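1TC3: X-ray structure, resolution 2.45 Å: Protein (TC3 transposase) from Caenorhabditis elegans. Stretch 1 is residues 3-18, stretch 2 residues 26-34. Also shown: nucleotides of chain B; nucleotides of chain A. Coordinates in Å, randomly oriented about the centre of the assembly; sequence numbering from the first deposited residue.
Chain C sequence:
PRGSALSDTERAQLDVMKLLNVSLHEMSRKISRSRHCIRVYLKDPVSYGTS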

# COMPACT_ATOMS: atom_id res chain seq x y z
N GLY C 3 13.18 -1.81 -1.90
CA GLY C 3 12.55 -0.97 -2.89
C GLY C 3 12.20 0.39 -2.31
O GLY C 3 12.31 0.64 -1.11
N SER C 4 11.72 1.27 -3.16
CA SER C 4 11.34 2.59 -2.75
C SER C 4 10.13 2.62 -1.87
O SER C 4 9.25 1.75 -1.92
CB SER C 4 11.07 3.50 -3.91
OG SER C 4 10.67 2.76 -5.03
N ALA C 5 10.10 3.67 -1.06
CA ALA C 5 8.98 3.87 -0.18
C ALA C 5 7.75 4.29 -0.99
O ALA C 5 7.86 4.78 -2.11
CB ALA C 5 9.37 4.82 0.93
N LEU C 6 6.56 4.11 -0.45
CA LEU C 6 5.33 4.43 -1.17
C LEU C 6 5.05 5.88 -1.32
O LEU C 6 4.95 6.61 -0.33
CB LEU C 6 4.05 3.77 -0.60
CG LEU C 6 4.13 2.27 -0.44
CD1 LEU C 6 3.16 1.82 0.64
CD2 LEU C 6 3.85 1.64 -1.79
N SER C 7 4.83 6.25 -2.57
CA SER C 7 4.50 7.59 -2.92
C SER C 7 3.11 7.94 -2.48
O SER C 7 2.22 7.12 -2.34
CB SER C 7 4.69 7.83 -4.40
OG SER C 7 4.00 6.90 -5.20
N ASP C 8 2.91 9.21 -2.28
CA ASP C 8 1.62 9.68 -1.86
C ASP C 8 0.53 9.19 -2.78
O ASP C 8 -0.56 8.91 -2.30
CB ASP C 8 1.57 11.18 -1.52
CG ASP C 8 2.29 12.08 -2.49
OD1 ASP C 8 2.59 11.50 -3.64
OD2 ASP C 8 2.53 13.25 -2.20
N THR C 9 0.82 9.09 -4.08
CA THR C 9 -0.17 8.57 -5.02
C THR C 9 -0.50 7.08 -4.77
O THR C 9 -1.67 6.66 -4.67
CB THR C 9 0.30 8.69 -6.48
OG1 THR C 9 1.59 8.13 -6.64
CG2 THR C 9 0.23 10.15 -6.89
N GLU C 10 0.55 6.27 -4.72
CA GLU C 10 0.44 4.87 -4.47
C GLU C 10 -0.34 4.74 -3.17
O GLU C 10 -1.40 4.13 -3.07
CB GLU C 10 1.84 4.22 -4.31
CG GLU C 10 2.62 4.16 -5.64
CD GLU C 10 4.01 3.56 -5.50
OE1 GLU C 10 4.48 3.69 -4.28
OE2 GLU C 10 4.63 3.03 -6.40
N ARG C 11 0.14 5.36 -2.14
CA ARG C 11 -0.65 5.20 -0.96
C ARG C 11 -2.06 5.70 -1.11
O ARG C 11 -2.94 5.32 -0.36
CB ARG C 11 -0.03 5.75 0.30
CG ARG C 11 1.38 5.26 0.58
CD ARG C 11 2.07 6.08 1.68
NE ARG C 11 2.61 7.36 1.19
CZ ARG C 11 2.12 8.54 1.54
NH1 ARG C 11 1.10 8.62 2.41
NH2 ARG C 11 2.66 9.65 1.04
N ALA C 12 -2.27 6.57 -2.05
CA ALA C 12 -3.59 7.14 -2.24
C ALA C 12 -4.49 6.13 -2.94
O ALA C 12 -5.68 6.03 -2.68
CB ALA C 12 -3.48 8.41 -3.09
N GLN C 13 -3.90 5.40 -3.85
CA GLN C 13 -4.62 4.39 -4.53
C GLN C 13 -5.02 3.33 -3.49
O GLN C 13 -6.18 2.96 -3.26
CB GLN C 13 -3.67 3.85 -5.58
CG GLN C 13 -3.45 4.90 -6.66
CD GLN C 13 -2.52 4.40 -7.73
OE1 GLN C 13 -1.60 3.63 -7.43
NE2 GLN C 13 -2.73 4.87 -8.96
N LEU C 14 -4.02 2.86 -2.80
CA LEU C 14 -4.23 1.90 -1.78
C LEU C 14 -5.35 2.29 -0.87
O LEU C 14 -6.03 1.46 -0.31
CB LEU C 14 -3.00 1.86 -0.87
CG LEU C 14 -1.81 1.26 -1.57
CD1 LEU C 14 -0.74 1.04 -0.53
CD2 LEU C 14 -2.19 -0.08 -2.18
N ASP C 15 -5.52 3.56 -0.62
CA ASP C 15 -6.56 3.87 0.34
C ASP C 15 -7.91 3.68 -0.25
O ASP C 15 -8.84 3.30 0.44
CB ASP C 15 -6.45 5.25 1.02
CG ASP C 15 -5.08 5.62 1.45
OD1 ASP C 15 -4.64 4.90 2.45
OD2 ASP C 15 -4.46 6.49 0.88
N VAL C 16 -8.00 3.98 -1.52
CA VAL C 16 -9.27 3.87 -2.21
C VAL C 16 -9.62 2.41 -2.42
O VAL C 16 -10.71 1.98 -2.09
CB VAL C 16 -9.24 4.66 -3.49
CG1 VAL C 16 -8.52 3.88 -4.58
CG2 VAL C 16 -10.66 4.99 -3.92
N MET C 17 -8.65 1.64 -2.91
CA MET C 17 -8.77 0.23 -3.14
C MET C 17 -9.22 -0.52 -1.90
O MET C 17 -10.03 -1.44 -1.91
CB MET C 17 -7.44 -0.31 -3.61
CG MET C 17 -7.31 -0.21 -5.10
SD MET C 17 -5.70 -0.84 -5.54
CE MET C 17 -6.05 -1.31 -7.23
N LYS C 18 -8.69 -0.12 -0.78
CA LYS C 18 -9.10 -0.77 0.44
C LYS C 18 -10.56 -0.46 0.67
O LYS C 18 -11.35 -1.28 1.11
CB LYS C 18 -8.30 -0.16 1.55
CG LYS C 18 -8.98 -0.39 2.87
CD LYS C 18 -8.70 -1.79 3.39
CE LYS C 18 -8.81 -1.89 4.90
NZ LYS C 18 -9.28 -0.64 5.53
P DA B 9 8.31 -0.83 3.27
OP1 DA B 9 7.82 0.55 3.04
OP2 DA B 9 7.47 -1.78 4.05
O5' DA B 9 8.64 -1.42 1.83
C5' DA B 9 9.42 -0.62 1.05
C4' DA B 9 9.91 -1.38 -0.16
O4' DA B 9 10.96 -2.30 0.19
C3' DA B 9 8.85 -2.16 -0.90
O3' DA B 9 9.08 -2.00 -2.34
C2' DA B 9 9.02 -3.55 -0.30
C1' DA B 9 10.42 -3.59 0.31
N9 DA B 9 10.46 -3.99 1.73
C8 DA B 9 9.53 -3.89 2.73
N7 DA B 9 9.92 -4.36 3.88
C5 DA B 9 11.17 -4.88 3.62
C6 DA B 9 12.10 -5.51 4.45
N6 DA B 9 11.86 -5.80 5.74
N1 DA B 9 13.28 -5.86 3.90
C2 DA B 9 13.52 -5.56 2.62
N3 DA B 9 12.71 -4.95 1.75
C4 DA B 9 11.54 -4.63 2.32
P DG B 10 8.58 -3.13 -3.28
OP1 DG B 10 8.72 -2.82 -4.73
OP2 DG B 10 7.26 -3.41 -2.70
O5' DG B 10 9.67 -4.26 -2.91
C5' DG B 10 10.80 -4.50 -3.71
C4' DG B 10 11.35 -5.91 -3.48
O4' DG B 10 11.35 -6.24 -2.08
C3' DG B 10 10.56 -7.03 -4.16
O3' DG B 10 11.31 -7.61 -5.20
C2' DG B 10 10.23 -8.05 -3.06
C1' DG B 10 11.15 -7.65 -1.92
N9 DG B 10 10.61 -7.78 -0.57
C8 DG B 10 9.54 -7.13 0.00
N7 DG B 10 9.42 -7.33 1.29
C5 DG B 10 10.57 -8.05 1.60
C6 DG B 10 10.97 -8.53 2.83
O6 DG B 10 10.39 -8.37 3.90
N1 DG B 10 12.17 -9.23 2.75
C2 DG B 10 12.86 -9.44 1.58
N2 DG B 10 13.98 -10.14 1.72
N3 DG B 10 12.50 -8.97 0.39
C4 DG B 10 11.33 -8.31 0.48
P DA A 15 18.92 0.87 -2.90
OP1 DA A 15 18.66 0.08 -4.13
OP2 DA A 15 20.17 1.64 -2.76
O5' DA A 15 17.72 1.88 -2.64
C5' DA A 15 16.41 1.40 -2.47
C4' DA A 15 15.58 2.27 -1.55
O4' DA A 15 16.01 2.10 -0.18
C3' DA A 15 15.60 3.76 -1.79
O3' DA A 15 14.42 4.29 -1.18
C2' DA A 15 16.84 4.15 -0.98
C1' DA A 15 16.69 3.27 0.27
N9 DA A 15 17.91 2.75 0.91
C8 DA A 15 18.94 2.30 0.12
N7 DA A 15 19.93 1.74 0.80
C5 DA A 15 19.52 1.80 2.13
C6 DA A 15 20.13 1.40 3.34
N6 DA A 15 21.34 0.82 3.37
N1 DA A 15 19.47 1.62 4.51
C2 DA A 15 18.25 2.19 4.44
N3 DA A 15 17.58 2.63 3.35
C4 DA A 15 18.27 2.41 2.21
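Stretch 2, residues 26-34: EMSRKISRS

Stretch 1 of this TC3 transposase fragment begins as an extended segment and then winds into a helix that runs through Lys-18 and beyond; stretch 2 is the later part of a second helix, which gives way to an extended Arg-33 and Ser-34. The two helices run in roughly opposite directions, with 145° between their N-to-C directions and axes that approach to 11.0 Å. The register follows from this: Met-27 CA lies 7.2 Å from Met-17 CA, Ile-31 CA 7.1 Å from Glu-10 CA, and Arg-33 CA 8.9 Å from Leu-6 CA, so that stretch 2 climbs back along the helix of stretch 1 toward its extended N-terminal segment. Ser-32, with positive phi (50°), is the first residue to leave helical conformation, and Arg-33 follows with its CA-to-CB bond toward stretch 1.

Along the helices the contact is largely apolar. Ile-31 CD1 packs 3.7 Å from Leu-14 CD2, and Ile-31 CG2 approaches Gln-13 OE1 at 3.1 Å. Met-27, its CA-to-CB bond toward stretch 1, brings CE to 3.8 Å from Leu-14 O, with SD 4.4 Å from Leu-14 CD2, while Met-17 CE reaches Lys-30 CB at 3.2 Å.

Past the end of the second helix, polar contacts take over at Arg-33, which reaches back to Glu-10 in the first helix and to the extended segment before it. Glu-10 OE2 forms a salt bridge with its guanidinium, accepting hydrogen bonds from Arg-33 NE and Arg-33 NH2, each at 3.0 Å; Glu-10 OE1 meanwhile accepts from Ser-7 N at 3.1 Å. Arg-33 NH1 donates to the backbone Ser-4 O at 2.6 Å and weakly to O3' of DA9 in chain B at 3.3 Å, tying the extended segment and the DNA backbone to one side chain. Leu-6 CD2 covers one guanidinium face and lies 3.9 Å from Arg-33 CG. Next along, Ser-34 N (3.1 Å) and Ser-34 OG (2.8 Å) both donate to OP2 of DG10 in chain B.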

# COMPACT_ATOMS: atom_id res chain seq x y z
N GLU C 26 -4.73 -8.42 -5.55
CA GLU C 26 -5.05 -7.65 -6.73
C GLU C 26 -4.39 -6.28 -6.67
O GLU C 26 -3.86 -5.72 -7.65
CB GLU C 26 -6.56 -7.57 -6.99
CG GLU C 26 -6.88 -6.98 -8.38
CD GLU C 26 -8.36 -7.02 -8.66
OE1 GLU C 26 -9.09 -7.04 -7.57
OE2 GLU C 26 -8.83 -7.04 -9.79
N MET C 27 -4.38 -5.76 -5.46
CA MET C 27 -3.77 -4.49 -5.16
C MET C 27 -2.32 -4.50 -5.65
O MET C 27 -1.85 -3.65 -6.38
CB MET C 27 -3.84 -4.33 -3.63
CG MET C 27 -5.01 -3.47 -3.20
SD MET C 27 -5.10 -3.24 -1.42
CE MET C 27 -6.54 -2.14 -1.45
N SER C 28 -1.57 -5.51 -5.28
CA SER C 28 -0.21 -5.53 -5.76
C SER C 28 -0.17 -5.51 -7.23
O SER C 28 0.60 -4.81 -7.83
CB SER C 28 0.54 -6.80 -5.38
OG SER C 28 0.52 -6.92 -3.98
N ARG C 29 -0.98 -6.31 -7.84
CA ARG C 29 -0.87 -6.33 -9.27
C ARG C 29 -1.17 -4.99 -9.84
O ARG C 29 -0.51 -4.51 -10.78
CB ARG C 29 -1.70 -7.43 -9.90
CG ARG C 29 -1.48 -8.79 -9.27
CD ARG C 29 -2.27 -9.85 -10.02
NE ARG C 29 -3.37 -10.39 -9.25
CZ ARG C 29 -4.63 -10.04 -9.44
NH1 ARG C 29 -5.00 -9.17 -10.41
NH2 ARG C 29 -5.54 -10.61 -8.64
N LYS C 30 -2.18 -4.41 -9.25
CA LYS C 30 -2.61 -3.13 -9.75
C LYS C 30 -1.52 -2.06 -9.75
O LYS C 30 -1.34 -1.37 -10.74
CB LYS C 30 -3.91 -2.69 -9.11
CG LYS C 30 -5.10 -2.86 -10.03
CD LYS C 30 -5.14 -4.25 -10.61
CE LYS C 30 -6.25 -4.49 -11.61
NZ LYS C 30 -6.43 -5.93 -11.89
N ILE C 31 -0.75 -1.91 -8.66
CA ILE C 31 0.28 -0.88 -8.66
C ILE C 31 1.68 -1.42 -8.61
O ILE C 31 2.65 -0.75 -8.27
CB ILE C 31 0.08 0.06 -7.52
CG1 ILE C 31 0.42 -0.74 -6.29
CG2 ILE C 31 -1.36 0.54 -7.50
CD1 ILE C 31 0.20 0.06 -5.02
N SER C 32 1.79 -2.64 -8.98
CA SER C 32 3.11 -3.24 -9.00
C SER C 32 3.93 -3.08 -7.74
O SER C 32 5.09 -2.77 -7.81
CB SER C 32 3.85 -2.83 -10.24
OG SER C 32 2.93 -2.93 -11.31
N ARG C 33 3.34 -3.36 -6.60
CA ARG C 33 4.04 -3.30 -5.34
C ARG C 33 3.83 -4.60 -4.58
O ARG C 33 2.81 -5.23 -4.70
CB ARG C 33 3.50 -2.16 -4.49
CG ARG C 33 4.04 -0.80 -4.89
CD ARG C 33 5.54 -0.75 -5.07
NE ARG C 33 5.98 0.62 -5.30
CZ ARG C 33 6.98 1.24 -4.68
NH1 ARG C 33 7.72 0.64 -3.76
NH2 ARG C 33 7.24 2.51 -4.98
N SER C 34 4.80 -4.98 -3.78
CA SER C 34 4.74 -6.17 -2.97
C SER C 34 3.56 -6.10 -2.01
O SER C 34 3.09 -5.02 -1.62
CB SER C 34 6.04 -6.28 -2.17
OG SER C 34 6.02 -5.38 -1.07